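Periplasmic binding protein (Veillonella parvula, PDB 4LJS) probably binds a metal chelate such as a siderophore, haem or cobalamin in the periplasm and hands it to an ABC importer. Local coordinates at residues 18-23 against 164-169; 58-63 against 81-86; 157-162 against 173-178; 289-294 against 300-305. All blocks are in the same frame, centred on the assembly; numbering follows the deposited sequence.

Interaction 1. Residues 18-23 against 164-169; sequences IKLQPP and IFNRNM
Leu20 reaches across to the end of helix 151-164 with both methyls, and each finds a different partner. CD1 comes up to the carbonyl oxygen of Ile164 (Leu20 CD1 to Ile164 O 3.7 Å), while CD2 lies against the side of Asn166 (Leu20 CD2 to Asn166 CB 3.8 Å). With CG beside the backbone N of Leu20 and anti to its carbonyl carbon (chi1 -64°), the fork of the side chain is set to meet both at once, and it runs past the Asn166 side chain in the opposite sense. This half of the contact is buried: Tyr40 of the partner strand 34-40 touches both Leu20 and Ile164, so the leucine, with Tyr40 beside it, joins the hairpin to the helix end. The other half is slack. Ile18 is partly exposed and meets the amide of Asn166 at a remove (Ile18 CG2 to Asn166 ND2 4.3 Å), and Asn166 itself is on the solvent side. The two segments share no polar bond; backbone bonds from Ile18 to Val43 and from Leu20 to Thr41 fix the strand instead. Just beyond, Arg167 forms a salt bridge to Glu170. What the strand packs on is the turn that stops helix 151-164: Asn166 takes positive phi, and Arg167 N reaches back to Gly162 O. That is a Schellman motif, with Asn166 as its C-prime residue, and Arg167 follows at once as the N-cap of helix 168-188.

Interaction 2. Residues 58-63 against 81-86; sequences IIALGE and PEYREA
The hydroxyl of Tyr83 holds a water (Tyr83 OH to water O 2.7 Å), and the same water donates to the helix carbonyl of Ala60 (water O to Ala60 O 3.0 Å), bridging the two segments. Beside it, Ala60 N lies over one face of the ring, and the Ala60 methyl sits above its hydroxyl end, with Ala60 CB 3.5 Å from Tyr83 CZ. Glu82 CG covers the opposite face, off toward the rim, so the ring is held between its own neighbour and the helix. The helix, 52-60, is the crossover of a beta-alpha-beta unit joining the adjacent parallel strands 47-50 and 67-71, and it ends in a Schellman motif at Gly62, whose positive phi suits glycine. Closer to the backbone, Ile59 CG2 is wedged between Tyr83 and Ala86, 3.7 Å from Tyr83 CB and 3.8 Å from Ala86 CB. With CG2 anti to the backbone N of Ile59, this branch faces helix 84-89. Replacing Tyr83 with an alanine would probably open a gap over Ala60 and leave the bridging water without its second protein partner. Past the turn, Glu63 forms a salt bridge to Arg66.

Interaction 3. Residues 157-162 against 173-178; sequences YIRDLG and RLIQEM
This is a buried, mainly apolar contact between two consecutive antiparallel helices, 151-164 and 168-188, whose local axes come within 10.3 Å at 165°. Ile158 is at the centre, with its two branches serving different partners. CG2 packs on the side of Ile175 (Ile158 CG2 to Ile175 CG1 4.0 Å), the two side chains passing in opposite directions. CD1 meets the selenomethionine Met178 tip to tip, 3.6 Å from Met178 CE, and the bend at the end of the Met178 chain (chi3 -63°) helps bring that methyl round. The longer helix, 168-188, leads from the lobe of the parallel sheet to the lobe of the mixed one, consistent with the rigid connecting helix of class III binding proteins. At the partly exposed edge of the contact, Arg159 crosses Ile175 at about a right angle and lays one face of its guanidinium, off-centre, over the isoleucine tip, Arg159 NH2 being 3.8 Å from Ile175 CD1. The charge is met by Glu172, in a salt bridge to Arg159 NE. A leucine in place of Arg159 would probably leave Glu172 without its mate and the tip of Ile175 without its flat cover. Ile297, from a loop, touches both Ile158 and Leu174.

Interaction 4. Residues 289-294 against 300-305; sequences LLAVYS and LDSIDI. Unlike the reference sequence in segment 300-305: Ser302 (reference Gly).
Ser302 places OG between its backbone N and carbonyl carbon (chi1 51°), which turns the hydroxyl toward Ala291 O, and Val292 sets CG1 anti to its carbonyl carbon (chi1 -62°), which puts that methyl against Ser302 CB. Ser302 OG is 2.6 Å from Ala291 O, but its one proton has a second acceptor in Leu299 O, a turn back in its own helix. The Ala291 methyl packs on the serine as well, with Ala291 CB 3.7 Å from Ser302 CB. It also leans on the next residue back, with Ala291 CB 4.0 Å from Asp301 CB. The carboxylate of Asp301 is engaged by Arg298 and Arg80. The reference sequence has glycine where this model has Ser302. The loop 289-294 leaves strand 284-288 and leads to helix 299-310, so the contact closes a short connection back onto the helix that follows it. Leu287 of that strand and Ile219 of helix 215-222 touch both Val292 and Ser302, while Leu300 and Ile303 turn to Met178 on helix 168-188.

Overall arrangement
Interactions 1 and 3 share helix 168-188, with centres 14 Å apart, and Met178 on that helix also reaches interaction 4, where Met178 CB packs on Ile303 CD1 at 3.6 Å. Interaction 2 joins interaction 1 through the salt bridge of Arg167 NH2 to Glu63 OE1 (2.8 Å), and meets interaction 3 where Leu61 CD1 packs on Gly162 N, also at 3.6 Å. Interactions 2 and 4 do not touch: their centres are about 17 Å apart and their nearest atoms about 6 Å. Interactions 1 and 2 belong to the lobe with the parallel sheet and interaction 4 lies by the mixed-sheet lobe, so the contacts run across both lobes that probably flank the cleft where relatives bind their ligand.

Interaction 1. Residues 18-23 against 164-169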
# COMPACT_ATOMS: atom_id res chain seq x y z
N ILE A 18 -25.94 -7.57 -7.72
CA ILE A 18 -26.12 -6.12 -7.82
C ILE A 18 -25.73 -5.64 -9.20
O ILE A 18 -24.57 -5.73 -9.61
CB ILE A 18 -25.30 -5.37 -6.77
CG1 ILE A 18 -25.61 -5.89 -5.37
CG2 ILE A 18 -25.60 -3.89 -6.84
CD1 ILE A 18 -24.72 -5.29 -4.30
N LYS A 19 -26.72 -5.13 -9.92
CA LYS A 19 -26.55 -4.68 -11.30
C LYS A 19 -25.99 -3.26 -11.33
O LYS A 19 -26.44 -2.40 -10.58
CB LYS A 19 -27.91 -4.73 -12.01
CG LYS A 19 -27.84 -4.70 -13.53
CD LYS A 19 -29.21 -5.02 -14.14
N LEU A 20 -25.02 -3.03 -12.20
CA LEU A 20 -24.46 -1.70 -12.38
C LEU A 20 -25.12 -1.02 -13.58
O LEU A 20 -24.78 -1.29 -14.73
CB LEU A 20 -22.95 -1.76 -12.58
CG LEU A 20 -22.10 -2.29 -11.42
CD1 LEU A 20 -20.67 -2.57 -11.88
CD2 LEU A 20 -22.10 -1.30 -10.25
N GLN A 21 -26.08 -0.15 -13.30
CA GLN A 21 -26.73 0.64 -14.35
C GLN A 21 -26.56 2.12 -14.04
O GLN A 21 -27.07 2.61 -13.03
CB GLN A 21 -28.21 0.28 -14.45
CG GLN A 21 -28.48 -1.12 -14.96
CD GLN A 21 -29.93 -1.53 -14.78
OE1 GLN A 21 -30.51 -1.34 -13.71
NE2 GLN A 21 -30.52 -2.09 -15.83
N PRO A 22 -25.84 2.84 -14.92
CA PRO A 22 -25.25 2.39 -16.18
C PRO A 22 -23.97 1.57 -15.96
O PRO A 22 -23.41 1.61 -14.86
CB PRO A 22 -24.90 3.70 -16.88
CG PRO A 22 -24.57 4.62 -15.76
CD PRO A 22 -25.51 4.25 -14.64
N PRO A 23 -23.52 0.83 -16.99
CA PRO A 23 -22.30 0.03 -16.88
C PRO A 23 -21.09 0.87 -16.48
O PRO A 23 -21.01 2.05 -16.83
CB PRO A 23 -22.11 -0.52 -18.29
CG PRO A 23 -23.48 -0.51 -18.89
CD PRO A 23 -24.15 0.69 -18.32
N ILE A 164 -16.24 -0.33 -9.23
CA ILE A 164 -16.46 -1.74 -9.57
C ILE A 164 -17.45 -2.40 -8.60
O ILE A 164 -18.32 -3.16 -9.03
CB ILE A 164 -15.12 -2.52 -9.63
CG1 ILE A 164 -14.27 -2.03 -10.81
CG2 ILE A 164 -15.36 -4.02 -9.73
CD1 ILE A 164 -12.91 -2.71 -10.92
N PHE A 165 -17.34 -2.08 -7.32
CA PHE A 165 -18.18 -2.73 -6.30
C PHE A 165 -19.40 -1.95 -5.87
O PHE A 165 -20.02 -2.28 -4.86
CB PHE A 165 -17.34 -3.08 -5.08
CG PHE A 165 -16.38 -4.20 -5.32
CD1 PHE A 165 -16.80 -5.51 -5.19
CD2 PHE A 165 -15.09 -3.95 -5.75
CE1 PHE A 165 -15.93 -6.55 -5.43
CE2 PHE A 165 -14.22 -4.98 -5.99
CZ PHE A 165 -14.64 -6.29 -5.84
N ASN A 166 -19.75 -0.93 -6.65
CA ASN A 166 -20.81 0.01 -6.29
C ASN A 166 -20.68 0.54 -4.85
O ASN A 166 -21.66 0.58 -4.10
CB ASN A 166 -22.20 -0.60 -6.50
CG ASN A 166 -23.29 0.45 -6.54
OD1 ASN A 166 -23.08 1.55 -7.05
ND2 ASN A 166 -24.45 0.13 -5.99
N ARG A 167 -19.46 0.91 -4.47
CA ARG A 167 -19.20 1.44 -3.14
C ARG A 167 -18.54 2.81 -3.28
O ARG A 167 -17.49 3.07 -2.70
CB ARG A 167 -18.30 0.50 -2.33
CG ARG A 167 -18.96 -0.83 -1.95
CD ARG A 167 -20.07 -0.66 -0.92
NE ARG A 167 -20.59 -1.94 -0.48
CZ ARG A 167 -21.25 -2.13 0.66
NH1 ARG A 167 -21.47 -1.10 1.47
NH2 ARG A 167 -21.69 -3.34 0.99
N ASN A 168 -19.17 3.67 -4.07
CA ASN A 168 -18.60 4.97 -4.37
C ASN A 168 -18.60 5.88 -3.15
O ASN A 168 -17.62 6.58 -2.90
CB ASN A 168 -19.36 5.62 -5.53
CG ASN A 168 -19.31 4.77 -6.77
OD1 ASN A 168 -18.25 4.59 -7.37
ND2 ASN A 168 -20.46 4.21 -7.16
N MSE A 169 -19.69 5.87 -2.40
CA MSE A 169 -19.77 6.67 -1.19
C MSE A 169 -18.68 6.27 -0.18
O MSE A 169 -18.01 7.12 0.39
CB MSE A 169 -21.16 6.55 -0.56
CG MSE A 169 -21.36 7.48 0.61
SE MSE A 169 -21.55 6.53 2.29
CE MSE A 169 -23.46 6.18 2.20

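Interaction 2. Residues 58-63 against 81-86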
# COMPACT_ATOMS: atom_id res chain seq x y z
N ILE A 58 -10.70 -3.97 -0.74
CA ILE A 58 -12.03 -4.51 -0.99
C ILE A 58 -12.76 -4.74 0.34
O ILE A 58 -13.96 -4.45 0.45
CB ILE A 58 -11.98 -5.79 -1.82
CG1 ILE A 58 -11.53 -5.47 -3.25
CG2 ILE A 58 -13.34 -6.46 -1.82
CD1 ILE A 58 -11.05 -6.70 -4.05
N ILE A 59 -12.04 -5.21 1.35
CA ILE A 59 -12.62 -5.33 2.67
C ILE A 59 -13.07 -3.97 3.22
O ILE A 59 -14.18 -3.84 3.75
CB ILE A 59 -11.66 -6.02 3.65
CG1 ILE A 59 -11.47 -7.49 3.25
CG2 ILE A 59 -12.18 -5.90 5.07
CD1 ILE A 59 -10.48 -8.26 4.12
N ALA A 60 -12.23 -2.95 3.05
CA ALA A 60 -12.53 -1.62 3.56
C ALA A 60 -13.77 -1.01 2.90
O ALA A 60 -14.43 -0.16 3.48
CB ALA A 60 -11.33 -0.68 3.38
N LEU A 61 -14.06 -1.45 1.68
CA LEU A 61 -15.21 -0.94 0.94
C LEU A 61 -16.50 -1.67 1.35
O LEU A 61 -17.59 -1.27 0.96
CB LEU A 61 -14.98 -1.08 -0.57
CG LEU A 61 -13.97 -0.12 -1.20
CD1 LEU A 61 -13.69 -0.55 -2.63
CD2 LEU A 61 -14.47 1.33 -1.15
N GLY A 62 -16.35 -2.74 2.12
CA GLY A 62 -17.49 -3.46 2.67
C GLY A 62 -17.82 -4.73 1.92
O GLY A 62 -18.84 -5.36 2.19
N GLU A 63 -16.97 -5.12 0.99
CA GLU A 63 -17.29 -6.23 0.10
C GLU A 63 -16.40 -7.46 0.28
O GLU A 63 -16.20 -8.23 -0.66
CB GLU A 63 -17.32 -5.76 -1.36
CG GLU A 63 -18.48 -4.81 -1.69
CD GLU A 63 -19.87 -5.41 -1.45
OE1 GLU A 63 -20.85 -4.64 -1.39
OE2 GLU A 63 -19.98 -6.66 -1.33
N PRO A 81 -6.84 -4.12 12.52
CA PRO A 81 -7.71 -4.79 13.49
C PRO A 81 -9.18 -4.85 13.05
O PRO A 81 -9.78 -5.92 13.12
CB PRO A 81 -7.57 -3.91 14.75
CG PRO A 81 -6.20 -3.33 14.63
CD PRO A 81 -5.93 -3.15 13.15
N GLU A 82 -9.72 -3.74 12.55
CA GLU A 82 -11.12 -3.67 12.15
C GLU A 82 -11.46 -4.46 10.89
O GLU A 82 -12.63 -4.66 10.58
CB GLU A 82 -11.56 -2.22 11.94
CG GLU A 82 -10.91 -1.54 10.76
CD GLU A 82 -9.90 -0.49 11.17
OE1 GLU A 82 -9.91 0.62 10.58
OE2 GLU A 82 -9.09 -0.77 12.09
N TYR A 83 -10.43 -4.91 10.17
CA TYR A 83 -10.63 -5.69 8.95
C TYR A 83 -10.31 -7.18 9.16
O TYR A 83 -10.48 -7.99 8.25
CB TYR A 83 -9.79 -5.13 7.80
CG TYR A 83 -10.13 -3.70 7.44
CD1 TYR A 83 -11.41 -3.20 7.64
CD2 TYR A 83 -9.17 -2.85 6.90
CE1 TYR A 83 -11.72 -1.88 7.31
CE2 TYR A 83 -9.47 -1.53 6.57
CZ TYR A 83 -10.75 -1.06 6.78
OH TYR A 83 -11.06 0.24 6.45
N ARG A 84 -9.87 -7.54 10.36
CA ARG A 84 -9.44 -8.91 10.62
C ARG A 84 -10.53 -9.96 10.52
O ARG A 84 -10.31 -11.04 9.96
CB ARG A 84 -8.72 -9.04 11.95
CG ARG A 84 -7.25 -8.77 11.85
CD ARG A 84 -6.65 -8.57 13.21
NE ARG A 84 -5.42 -7.79 13.15
CZ ARG A 84 -4.81 -7.29 14.21
NH1 ARG A 84 -5.33 -7.49 15.42
NH2 ARG A 84 -3.69 -6.59 14.06
N GLU A 85 -11.71 -9.65 11.06
CA GLU A 85 -12.82 -10.61 11.06
C GLU A 85 -13.20 -11.00 9.64
O GLU A 85 -13.37 -12.18 9.34
CB GLU A 85 -14.03 -10.06 11.81
CG GLU A 85 -14.08 -10.46 13.28
CD GLU A 85 -15.47 -10.30 13.89
OE1 GLU A 85 -15.62 -10.59 15.09
OE2 GLU A 85 -16.41 -9.89 13.17
N ALA A 86 -13.34 -10.01 8.77
CA ALA A 86 -13.66 -10.25 7.37
C ALA A 86 -12.53 -11.03 6.70
O ALA A 86 -12.78 -11.96 5.93
CB ALA A 86 -13.89 -8.93 6.64
O HOH W 1 -13.57 1.07 6.08

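Interaction 3. Residues 157-162 against 173-178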
# COMPACT_ATOMS: atom_id res chain seq x y z
N TYR A 157 -6.91 4.20 -7.32
CA TYR A 157 -7.03 2.76 -7.10
C TYR A 157 -8.26 2.50 -6.25
O TYR A 157 -9.12 1.68 -6.60
CB TYR A 157 -5.78 2.26 -6.40
CG TYR A 157 -5.75 0.78 -6.05
CD1 TYR A 157 -5.37 -0.16 -6.99
CD2 TYR A 157 -6.08 0.34 -4.77
CE1 TYR A 157 -5.32 -1.51 -6.68
CE2 TYR A 157 -6.03 -1.01 -4.44
CZ TYR A 157 -5.66 -1.93 -5.40
OH TYR A 157 -5.60 -3.28 -5.10
N ILE A 158 -8.36 3.21 -5.14
CA ILE A 158 -9.49 3.07 -4.23
C ILE A 158 -10.79 3.45 -4.93
O ILE A 158 -11.81 2.77 -4.80
CB ILE A 158 -9.26 3.92 -2.96
CG1 ILE A 158 -8.07 3.36 -2.18
CG2 ILE A 158 -10.50 3.94 -2.09
CD1 ILE A 158 -7.64 4.19 -1.01
N ARG A 159 -10.73 4.53 -5.70
CA ARG A 159 -11.90 5.03 -6.41
C ARG A 159 -12.38 4.04 -7.48
O ARG A 159 -13.58 3.82 -7.64
CB ARG A 159 -11.55 6.39 -7.03
CG ARG A 159 -12.71 7.12 -7.64
CD ARG A 159 -12.29 8.54 -8.04
NE ARG A 159 -12.25 9.46 -6.90
CZ ARG A 159 -11.17 10.13 -6.50
NH1 ARG A 159 -10.02 9.98 -7.13
NH2 ARG A 159 -11.25 10.95 -5.46
N ASP A 160 -11.44 3.43 -8.20
CA ASP A 160 -11.77 2.43 -9.22
C ASP A 160 -12.46 1.21 -8.61
O ASP A 160 -13.48 0.74 -9.12
CB ASP A 160 -10.52 1.97 -9.96
CG ASP A 160 -10.00 3.00 -10.94
OD1 ASP A 160 -10.78 3.90 -11.33
OD2 ASP A 160 -8.81 2.90 -11.33
N LEU A 161 -11.90 0.70 -7.53
CA LEU A 161 -12.50 -0.44 -6.86
C LEU A 161 -13.88 -0.05 -6.34
O LEU A 161 -14.83 -0.82 -6.43
CB LEU A 161 -11.59 -0.98 -5.76
CG LEU A 161 -10.35 -1.70 -6.32
CD1 LEU A 161 -9.38 -2.10 -5.22
CD2 LEU A 161 -10.75 -2.93 -7.14
N GLY A 162 -14.00 1.17 -5.82
CA GLY A 162 -15.29 1.70 -5.41
C GLY A 162 -16.34 1.65 -6.52
O GLY A 162 -17.48 1.25 -6.28
N ARG A 173 -15.45 8.66 1.04
CA ARG A 173 -15.25 8.97 2.45
C ARG A 173 -13.83 8.60 2.87
O ARG A 173 -13.16 9.37 3.55
CB ARG A 173 -16.27 8.23 3.32
CG ARG A 173 -16.08 8.44 4.81
CD ARG A 173 -16.99 7.53 5.61
NE ARG A 173 -17.00 6.18 5.06
CZ ARG A 173 -16.12 5.23 5.38
NH1 ARG A 173 -15.16 5.48 6.26
NH2 ARG A 173 -16.21 4.03 4.81
N LEU A 174 -13.38 7.41 2.47
CA LEU A 174 -12.03 6.95 2.81
C LEU A 174 -10.95 7.86 2.22
O LEU A 174 -10.00 8.23 2.90
CB LEU A 174 -11.82 5.51 2.35
CG LEU A 174 -12.69 4.49 3.07
CD1 LEU A 174 -12.61 3.14 2.37
CD2 LEU A 174 -12.29 4.37 4.54
N ILE A 175 -11.12 8.22 0.96
CA ILE A 175 -10.19 9.11 0.27
C ILE A 175 -10.17 10.50 0.93
O ILE A 175 -9.10 11.06 1.18
CB ILE A 175 -10.58 9.24 -1.21
CG1 ILE A 175 -10.21 7.95 -1.95
CG2 ILE A 175 -9.95 10.47 -1.85
CD1 ILE A 175 -10.87 7.83 -3.30
N GLN A 176 -11.35 11.03 1.22
CA GLN A 176 -11.47 12.35 1.82
C GLN A 176 -10.81 12.42 3.20
O GLN A 176 -10.21 13.43 3.55
CB GLN A 176 -12.93 12.78 1.91
CG GLN A 176 -13.10 14.26 2.25
CD GLN A 176 -14.51 14.62 2.66
OE1 GLN A 176 -15.07 15.62 2.20
NE2 GLN A 176 -15.09 13.83 3.55
N GLU A 177 -10.94 11.35 3.98
CA GLU A 177 -10.33 11.28 5.30
C GLU A 177 -8.82 11.49 5.18
O GLU A 177 -8.21 12.27 5.92
CB GLU A 177 -10.63 9.92 5.94
CG GLU A 177 -9.80 9.59 7.18
CD GLU A 177 -10.23 8.27 7.82
OE1 GLU A 177 -10.89 7.45 7.14
OE2 GLU A 177 -9.92 8.07 9.02
N MSE A 178 -8.22 10.78 4.22
CA MSE A 178 -6.79 10.87 3.98
C MSE A 178 -6.38 12.25 3.46
O MSE A 178 -5.41 12.85 3.94
CB MSE A 178 -6.37 9.77 3.00
CG MSE A 178 -6.48 8.37 3.61
SE MSE A 178 -5.87 6.91 2.45
CE MSE A 178 -7.13 7.08 1.01

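Interaction 4. Residues 289-294 against 300-305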
# COMPACT_ATOMS: atom_id res chain seq x y z
N LEU A 289 6.41 -1.22 5.22
CA LEU A 289 6.44 -1.24 3.77
C LEU A 289 5.03 -1.39 3.19
O LEU A 289 4.68 -0.74 2.21
CB LEU A 289 7.34 -2.38 3.27
CG LEU A 289 7.64 -2.46 1.77
CD1 LEU A 289 8.26 -1.15 1.27
CD2 LEU A 289 8.57 -3.63 1.47
N LEU A 290 4.22 -2.23 3.83
CA LEU A 290 2.85 -2.47 3.36
C LEU A 290 1.99 -1.20 3.36
O LEU A 290 0.90 -1.18 2.79
CB LEU A 290 2.18 -3.61 4.15
CG LEU A 290 1.91 -3.47 5.67
CD1 LEU A 290 0.70 -2.58 5.96
CD2 LEU A 290 1.71 -4.84 6.34
N ALA A 291 2.48 -0.15 4.01
CA ALA A 291 1.76 1.12 4.06
C ALA A 291 2.33 2.15 3.09
O ALA A 291 1.73 3.20 2.89
CB ALA A 291 1.78 1.69 5.47
N VAL A 292 3.48 1.85 2.48
CA VAL A 292 4.12 2.84 1.61
C VAL A 292 4.56 2.27 0.26
O VAL A 292 5.23 2.95 -0.51
CB VAL A 292 5.35 3.50 2.28
CG1 VAL A 292 4.93 4.27 3.51
CG2 VAL A 292 6.40 2.47 2.63
N TYR A 293 4.18 1.03 -0.02
CA TYR A 293 4.46 0.46 -1.32
C TYR A 293 3.19 -0.23 -1.83
O TYR A 293 2.78 -1.25 -1.28
CB TYR A 293 5.64 -0.50 -1.23
CG TYR A 293 6.08 -1.05 -2.57
CD1 TYR A 293 5.44 -2.15 -3.13
CD2 TYR A 293 7.13 -0.47 -3.28
CE1 TYR A 293 5.83 -2.66 -4.36
CE2 TYR A 293 7.53 -0.98 -4.51
CZ TYR A 293 6.88 -2.08 -5.04
OH TYR A 293 7.25 -2.60 -6.26
N SER A 294 2.57 0.34 -2.87
CA SER A 294 1.23 -0.06 -3.34
C SER A 294 0.27 -0.42 -2.22
O SER A 294 -0.25 -1.52 -2.20
CB SER A 294 1.32 -1.26 -4.28
OG SER A 294 2.05 -0.96 -5.45
N LEU A 300 -3.46 5.08 4.72
CA LEU A 300 -3.85 5.78 5.93
C LEU A 300 -2.84 5.59 7.06
O LEU A 300 -2.54 6.53 7.80
CB LEU A 300 -5.25 5.35 6.39
CG LEU A 300 -5.78 6.06 7.65
CD1 LEU A 300 -5.78 7.58 7.47
CD2 LEU A 300 -7.17 5.54 8.03
N ASP A 301 -2.31 4.37 7.19
CA ASP A 301 -1.32 4.07 8.23
C ASP A 301 -0.04 4.88 8.04
O ASP A 301 0.53 5.41 9.00
CB ASP A 301 -0.98 2.57 8.24
CG ASP A 301 -2.15 1.70 8.68
OD1 ASP A 301 -3.03 1.40 7.85
OD2 ASP A 301 -2.17 1.29 9.86
N SER A 302 0.43 4.98 6.79
CA SER A 302 1.65 5.72 6.52
C SER A 302 1.48 7.23 6.66
O SER A 302 2.37 7.90 7.18
CB SER A 302 2.24 5.37 5.15
OG SER A 302 1.28 5.46 4.12
N ILE A 303 0.33 7.75 6.22
CA ILE A 303 0.00 9.16 6.44
C ILE A 303 0.12 9.51 7.93
O ILE A 303 0.75 10.50 8.30
CB ILE A 303 -1.42 9.51 5.96
CG1 ILE A 303 -1.48 9.55 4.44
CG2 ILE A 303 -1.84 10.86 6.50
CD1 ILE A 303 -2.90 9.62 3.90
N ASP A 304 -0.48 8.68 8.77
CA ASP A 304 -0.44 8.88 10.22
C ASP A 304 0.97 8.81 10.81
O ASP A 304 1.36 9.67 11.60
CB ASP A 304 -1.36 7.89 10.94
CG ASP A 304 -2.83 8.22 10.76
OD1 ASP A 304 -3.14 9.34 10.28
OD2 ASP A 304 -3.68 7.38 11.11
N ILE A 305 1.72 7.80 10.42
CA ILE A 305 3.08 7.64 10.93
C ILE A 305 3.98 8.78 10.47
O ILE A 305 4.72 9.37 11.28
CB ILE A 305 3.69 6.29 10.53
CG1 ILE A 305 2.91 5.15 11.22
CG2 ILE A 305 5.18 6.24 10.87
CD1 ILE A 305 3.36 3.76 10.84